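Local coordinates for capsid Protein (Unidentified, PDB 4DMI) that probably serves as a capsid building block of a phage known from metagenomic sequences, assembling into a pentamer, at residues 76-81 with 146-151; 85-90 with 138-143. All coordinates share one frame; numbering follows the deposited sequence. Where two conformers were deposited one is given.

Both contacts are antiparallel strand pairings, and the chain makes them in nested order. Running from the N terminus, it leaves strand 74-77, turns a corner at Ile-78 and enters strand 83-95; it later returns along strand 133-142 and then along strand 147-152. Contact 2 (85-90 with 138-143) therefore closes the inner loop, and contact 1 (76-81 with 146-151) closes a larger one around it. Their centres lie about 10 Å apart within one mixed set of strands. Where they meet, Ala-79 CB rests 3.4 Å from Tyr-85 CE2, and Leu-142 CD1 reaches Ala-79 O at 3.6 Å, so the corner of contact 1 packs on the aromatic end of contact 2.

Contact 1: 76-81 with 146-151; sequences TTIANT and DTLQAR
Thr-76 and Ala-150 form a hydrogen-bonded antiparallel pair, and two residues later a classic beta bulge sets Ile-78 and Ala-79 together against Leu-148. As a classic bulge allows, one carbonyl serves two amides: Leu-148 O accepts from Ile-78 N at 2.8 Å and Ala-79 N at 3.2 Å, both tilted from its carbonyl plane, while Leu-148 N returns a bond to Ala-79 O. At the bulge Ile-78 leaves the extended conformation (phi/psi -93°/-47°) and its side chain points toward strand 147-152. CD1 ends 4.1 Å from Ala-150 CB; the other branch, CG2, meets Leu-148 CD2 at 4.0 Å as the two side chains cross obliquely. Ile-104 of strand 102-107 and Phe-69 of strand 67-72 also touch Ile-78, making the bulge part of the buried interior. The side carrying Thr-77 and Gln-149 is polar, with two bridging waters. There Thr-77 and Thr-147 cross at about a right angle, with Thr-77 CG2 3.9 Å from Thr-147 CG2. One water joins Thr-77 OG1 to Gln-149 OE1, to which it donates, while Gln-149 NE2 bonds Glu-105. A second water accepts from Asn-80 ND2 at 3.2 Å and lies 2.7 Å from Thr-147 OG1.

Contact 2: 85-90 with 138-143; sequences YKVVGN and LMVKLV
Tyr-85 and Val-140, and likewise Val-87 and Leu-138, are hydrogen-bonded antiparallel pairs flanking the non-hydrogen-bonded pair of Lys-86 and Met-139. On the buried face, a chi1 of -62° puts Tyr-85 CG anti to the carbonyl carbon; the ring beyond it lies against Leu-142. The two side chains cross at about a right angle, and Leu-142 CD1 approaches Tyr-85 CE1 obliquely at 3.8 Å. Val-140 O, which accepts from Tyr-85 N, also lies at the edge of that ring, near its plane. Val-87, in one of its two conformers, runs side by side with Leu-138 in the same direction, its CG1 3.7 Å from Leu-138 CB. Leu-115 of strand 112-121 packs on Leu-138 and Val-140. The other face behaves differently. In one of two modelled conformers Met-139 bends at chi2 (70°) and chi3 and curls back toward the neighbouring strand, SD 3.5 Å from Tyr-85 O and CE 3.8 Å from Lys-86 CB, a tentative placement. Lys-86 itself stays extended and leads its amine away. The chemistry implies an apolar seam on the face of Tyr-85, Val-87, Leu-138, Val-140 and Leu-142, with Tyr-85 OH hydrogen-bonded to Thr-81 O, in the loop after the corner.

Contact 1: 76-81 with 146-151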
loop_
_atom_site.group_PDB
_atom_site.type_symbol
_atom_site.label_atom_id
_atom_site.label_comp_id
_atom_site.label_asym_id
_atom_site.label_seq_id
_atom_site.Cartn_x
_atom_site.Cartn_y
_atom_site.Cartn_z
ATOM N N THR B 76 28.509 8.538 5.455
ATOM C CA THR B 76 28.344 9.005 4.088
ATOM C C THR B 76 27.060 9.804 3.919
ATOM O O THR B 76 25.978 9.330 4.221
ATOM C CB THR B 76 28.377 7.827 3.109
ATOM O OG1 THR B 76 29.689 7.250 3.131
ATOM C CG2 THR B 76 28.051 8.283 1.687
ATOM N N THR B 77 27.190 11.035 3.439
ATOM C CA THR B 77 26.016 11.852 3.160
ATOM C C THR B 77 25.191 11.350 1.986
ATOM O O THR B 77 25.721 11.053 0.913
ATOM C CB THR B 77 26.424 13.309 2.936
ATOM O OG1 THR B 77 26.986 13.809 4.151
ATOM C CG2 THR B 77 25.220 14.157 2.556
ATOM N N ILE B 78 23.884 11.246 2.199
ATOM C CA ILE B 78 22.953 10.927 1.131
ATOM C C ILE B 78 22.402 12.210 0.523
ATOM O O ILE B 78 22.372 12.368 -0.704
ATOM C CB ILE B 78 21.819 10.025 1.655
ATOM C CG1 ILE B 78 22.423 8.716 2.155
ATOM C CG2 ILE B 78 20.750 9.815 0.570
ATOM C CD1 ILE B 78 21.446 7.836 2.923
ATOM N N ALA B 79 21.981 13.142 1.372
ATOM C CA ALA B 79 21.594 14.460 0.892
ATOM C C ALA B 79 21.797 15.451 2.008
ATOM O O ALA B 79 21.689 15.089 3.181
ATOM C CB ALA B 79 20.157 14.471 0.435
ATOM N N ASN B 80 22.094 16.700 1.660
ATOM C CA ASN B 80 22.260 17.750 2.659
ATOM C C ASN B 80 21.753 19.109 2.195
ATOM O O ASN B 80 22.222 20.151 2.663
ATOM C CB ASN B 80 23.717 17.844 3.136
ATOM C CG ASN B 80 24.691 18.166 2.015
ATOM O OD1 ASN B 80 24.297 18.478 0.889
ATOM N ND2 ASN B 80 25.982 18.103 2.329
ATOM N N THR B 81 20.803 19.089 1.268
ATOM C CA THR B 81 20.106 20.299 0.851
ATOM C C THR B 81 18.591 20.077 0.924
ATOM O O THR B 81 18.127 18.931 0.855
ATOM C CB THR B 81 20.571 20.787 -0.544
ATOM O OG1 THR B 81 20.362 19.756 -1.514
ATOM C CG2 THR B 81 22.040 21.159 -0.508
ATOM N N ASP B 146 19.889 20.573 7.547
ATOM C CA ASP B 146 19.708 19.143 7.827
ATOM C C ASP B 146 20.530 18.262 6.885
ATOM O O ASP B 146 20.703 18.582 5.708
ATOM C CB ASP B 146 18.250 18.722 7.638
ATOM C CG ASP B 146 17.314 19.302 8.660
ATOM O OD1 ASP B 146 17.764 19.874 9.689
ATOM O OD2 ASP B 146 16.092 19.169 8.425
ATOM N N THR B 147 21.002 17.129 7.399
ATOM C CA THR B 147 21.724 16.144 6.588
ATOM C C THR B 147 21.100 14.772 6.791
ATOM O O THR B 147 20.823 14.383 7.919
ATOM C CB THR B 147 23.208 16.085 6.988
ATOM O OG1 THR B 147 23.816 17.374 6.793
ATOM C CG2 THR B 147 23.965 15.030 6.182
ATOM N N LEU B 148 20.865 14.052 5.697
ATOM C CA LEU B 148 20.437 12.658 5.732
ATOM C C LEU B 148 21.673 11.836 5.407
ATOM O O LEU B 148 22.349 12.099 4.402
ATOM C CB LEU B 148 19.353 12.411 4.687
ATOM C CG LEU B 148 18.905 10.971 4.440
ATOM C CD1 LEU B 148 18.196 10.397 5.662
ATOM C CD2 LEU B 148 18.017 10.939 3.210
ATOM N N GLN B 149 21.986 10.853 6.247
ATOM C CA GLN B 149 23.231 10.099 6.085
ATOM C C GLN B 149 23.113 8.615 6.419
ATOM O O GLN B 149 22.200 8.181 7.124
ATOM C CB GLN B 149 24.350 10.751 6.921
ATOM C CG GLN B 149 24.110 10.651 8.428
ATOM C CD GLN B 149 25.062 11.507 9.260
ATOM O OE1 GLN B 149 25.671 12.457 8.764
ATOM N NE2 GLN B 149 25.199 11.160 10.535
ATOM N N ALA B 150 24.038 7.840 5.869
ATOM C CA ALA B 150 24.186 6.426 6.196
ATOM C C ALA B 150 25.472 6.317 6.993
ATOM O O ALA B 150 26.494 6.904 6.624
ATOM C CB ALA B 150 24.285 5.619 4.932
ATOM N N ARG B 151 25.443 5.565 8.079
ATOM C CA ARG B 151 26.629 5.426 8.907
ATOM C C ARG B 151 26.841 3.983 9.344
ATOM O O ARG B 151 25.927 3.339 9.872
ATOM C CB ARG B 151 26.528 6.340 10.132
ATOM C CG ARG B 151 27.726 6.252 11.064
ATOM C CD ARG B 151 27.675 7.336 12.128
ATOM N NE ARG B 151 26.519 7.194 13.012
ATOM C CZ ARG B 151 26.530 6.510 14.152
ATOM N NH1 ARG B 151 27.635 5.894 14.556
ATOM N NH2 ARG B 151 25.436 6.447 14.892
HETATM O O HOH W 1 27.520 12.647 6.633
HETATM O O HOH W 2 26.183 17.751 5.543
#

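Contact 2: 85-90 with 138-143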
loop_
_atom_site.group_PDB
_atom_site.type_symbol
_atom_site.label_atom_id
_atom_site.label_comp_id
_atom_site.label_asym_id
_atom_site.label_seq_id
_atom_site.Cartn_x
_atom_site.Cartn_y
_atom_site.Cartn_z
ATOM N N TYR B 85 13.002 13.440 -0.029
ATOM C CA TYR B 85 13.821 12.355 -0.548
ATOM C C TYR B 85 13.225 11.006 -0.220
ATOM O O TYR B 85 12.836 10.753 0.921
ATOM C CB TYR B 85 15.233 12.432 0.045
ATOM C CG TYR B 85 15.982 13.697 -0.313
ATOM C CD1 TYR B 85 15.825 14.853 0.447
ATOM C CD2 TYR B 85 16.835 13.741 -1.405
ATOM C CE1 TYR B 85 16.507 16.022 0.131
ATOM C CE2 TYR B 85 17.523 14.914 -1.735
ATOM C CZ TYR B 85 17.348 16.042 -0.960
ATOM O OH TYR B 85 18.015 17.209 -1.255
ATOM N N LYS B 86 13.163 10.125 -1.215
ATOM C CA LYS B 86 12.817 8.729 -0.980
ATOM C C LYS B 86 14.131 7.997 -0.782
ATOM O O LYS B 86 15.074 8.186 -1.530
ATOM C CB LYS B 86 12.068 8.153 -2.179
ATOM C CG LYS B 86 11.951 6.633 -2.153
ATOM C CD LYS B 86 11.118 6.131 -3.332
ATOM C CE LYS B 86 10.865 4.640 -3.210
ATOM N NZ LYS B 86 9.851 4.155 -4.181
ATOM N N VAL B 87 14.221 7.178 0.274
ATOM C CA VAL B 87 15.434 6.413 0.541
ATOM C C VAL B 87 15.066 4.990 0.941
ATOM O O VAL B 87 14.280 4.769 1.866
ATOM C CB VAL B 87 16.324 7.102 1.618
ATOM C CG1 VAL B 87 15.543 7.387 2.889
ATOM C CG2 VAL B 87 17.548 6.261 1.914
ATOM N N VAL B 88 15.606 4.028 0.202
ATOM C CA VAL B 88 15.246 2.629 0.365
ATOM C C VAL B 88 16.492 1.768 0.341
ATOM O O VAL B 88 17.452 2.053 -0.366
ATOM C CB VAL B 88 14.279 2.159 -0.737
ATOM C CG1 VAL B 88 12.994 2.913 -0.668
ATOM C CG2 VAL B 88 14.884 2.346 -2.102
ATOM N N GLY B 89 16.477 0.697 1.117
ATOM C CA GLY B 89 17.653 -0.145 1.208
ATOM C C GLY B 89 17.638 -1.089 2.380
ATOM O O GLY B 89 16.565 -1.438 2.873
ATOM N N ASN B 90 18.827 -1.514 2.801
ATOM C CA ASN B 90 18.973 -2.507 3.872
ATOM C C ASN B 90 20.149 -2.210 4.778
ATOM O O ASN B 90 21.131 -1.567 4.375
ATOM C CB ASN B 90 19.148 -3.927 3.308
ATOM C CG ASN B 90 17.897 -4.458 2.638
ATOM O OD1 ASN B 90 16.926 -4.825 3.300
ATOM N ND2 ASN B 90 17.916 -4.505 1.304
ATOM N N LEU B 138 11.785 4.885 3.274
ATOM C CA LEU B 138 11.464 6.114 3.978
ATOM C C LEU B 138 11.238 7.280 3.028
ATOM O O LEU B 138 11.839 7.356 1.951
ATOM C CB LEU B 138 12.628 6.475 4.904
ATOM C CG LEU B 138 12.953 5.501 6.033
ATOM C CD1 LEU B 138 14.409 5.618 6.450
ATOM C CD2 LEU B 138 12.068 5.835 7.210
ATOM N N MET B 139 10.347 8.174 3.432
ATOM C CA MET B 139 10.269 9.498 2.845
ATOM C C MET B 139 10.737 10.482 3.896
ATOM O O MET B 139 10.171 10.562 5.007
ATOM C CB MET B 139 8.844 9.844 2.418
ATOM C CG MET B 139 8.686 11.235 1.783
ATOM S SD MET B 139 9.434 11.369 0.139
ATOM C CE MET B 139 9.051 9.720 -0.459
ATOM N N VAL B 140 11.766 11.250 3.546
ATOM C CA VAL B 140 12.387 12.200 4.462
ATOM C C VAL B 140 12.362 13.597 3.869
ATOM O O VAL B 140 12.709 13.792 2.700
ATOM C CB VAL B 140 13.852 11.820 4.730
ATOM C CG1 VAL B 140 14.524 12.838 5.652
ATOM C CG2 VAL B 140 13.931 10.423 5.325
ATOM N N LYS B 141 11.942 14.572 4.667
ATOM C CA LYS B 141 12.038 15.972 4.266
ATOM C C LYS B 141 13.170 16.630 5.033
ATOM O O LYS B 141 13.211 16.572 6.261
ATOM C CB LYS B 141 10.732 16.730 4.535
ATOM C CG LYS B 141 10.746 18.190 4.058
ATOM C CD LYS B 141 9.583 18.983 4.676
ATOM C CE LYS B 141 9.598 20.430 4.214
ATOM N NZ LYS B 141 8.456 21.186 4.803
ATOM N N LEU B 142 14.081 17.261 4.296
ATOM C CA LEU B 142 15.162 18.051 4.875
ATOM C C LEU B 142 14.849 19.530 4.723
ATOM O O LEU B 142 14.381 19.971 3.667
ATOM C CB LEU B 142 16.479 17.764 4.145
ATOM C CG LEU B 142 16.982 16.324 4.139
ATOM C CD1 LEU B 142 18.313 16.274 3.408
ATOM C CD2 LEU B 142 17.116 15.792 5.571
ATOM N N VAL B 143 15.097 20.298 5.779
ATOM C CA VAL B 143 15.113 21.752 5.657
ATOM C C VAL B 143 16.549 22.228 5.764
ATOM O O VAL B 143 17.460 21.412 5.920
ATOM C CB VAL B 143 14.233 22.441 6.725
ATOM C CG1 VAL B 143 12.776 22.108 6.491
ATOM C CG2 VAL B 143 14.660 22.041 8.132
#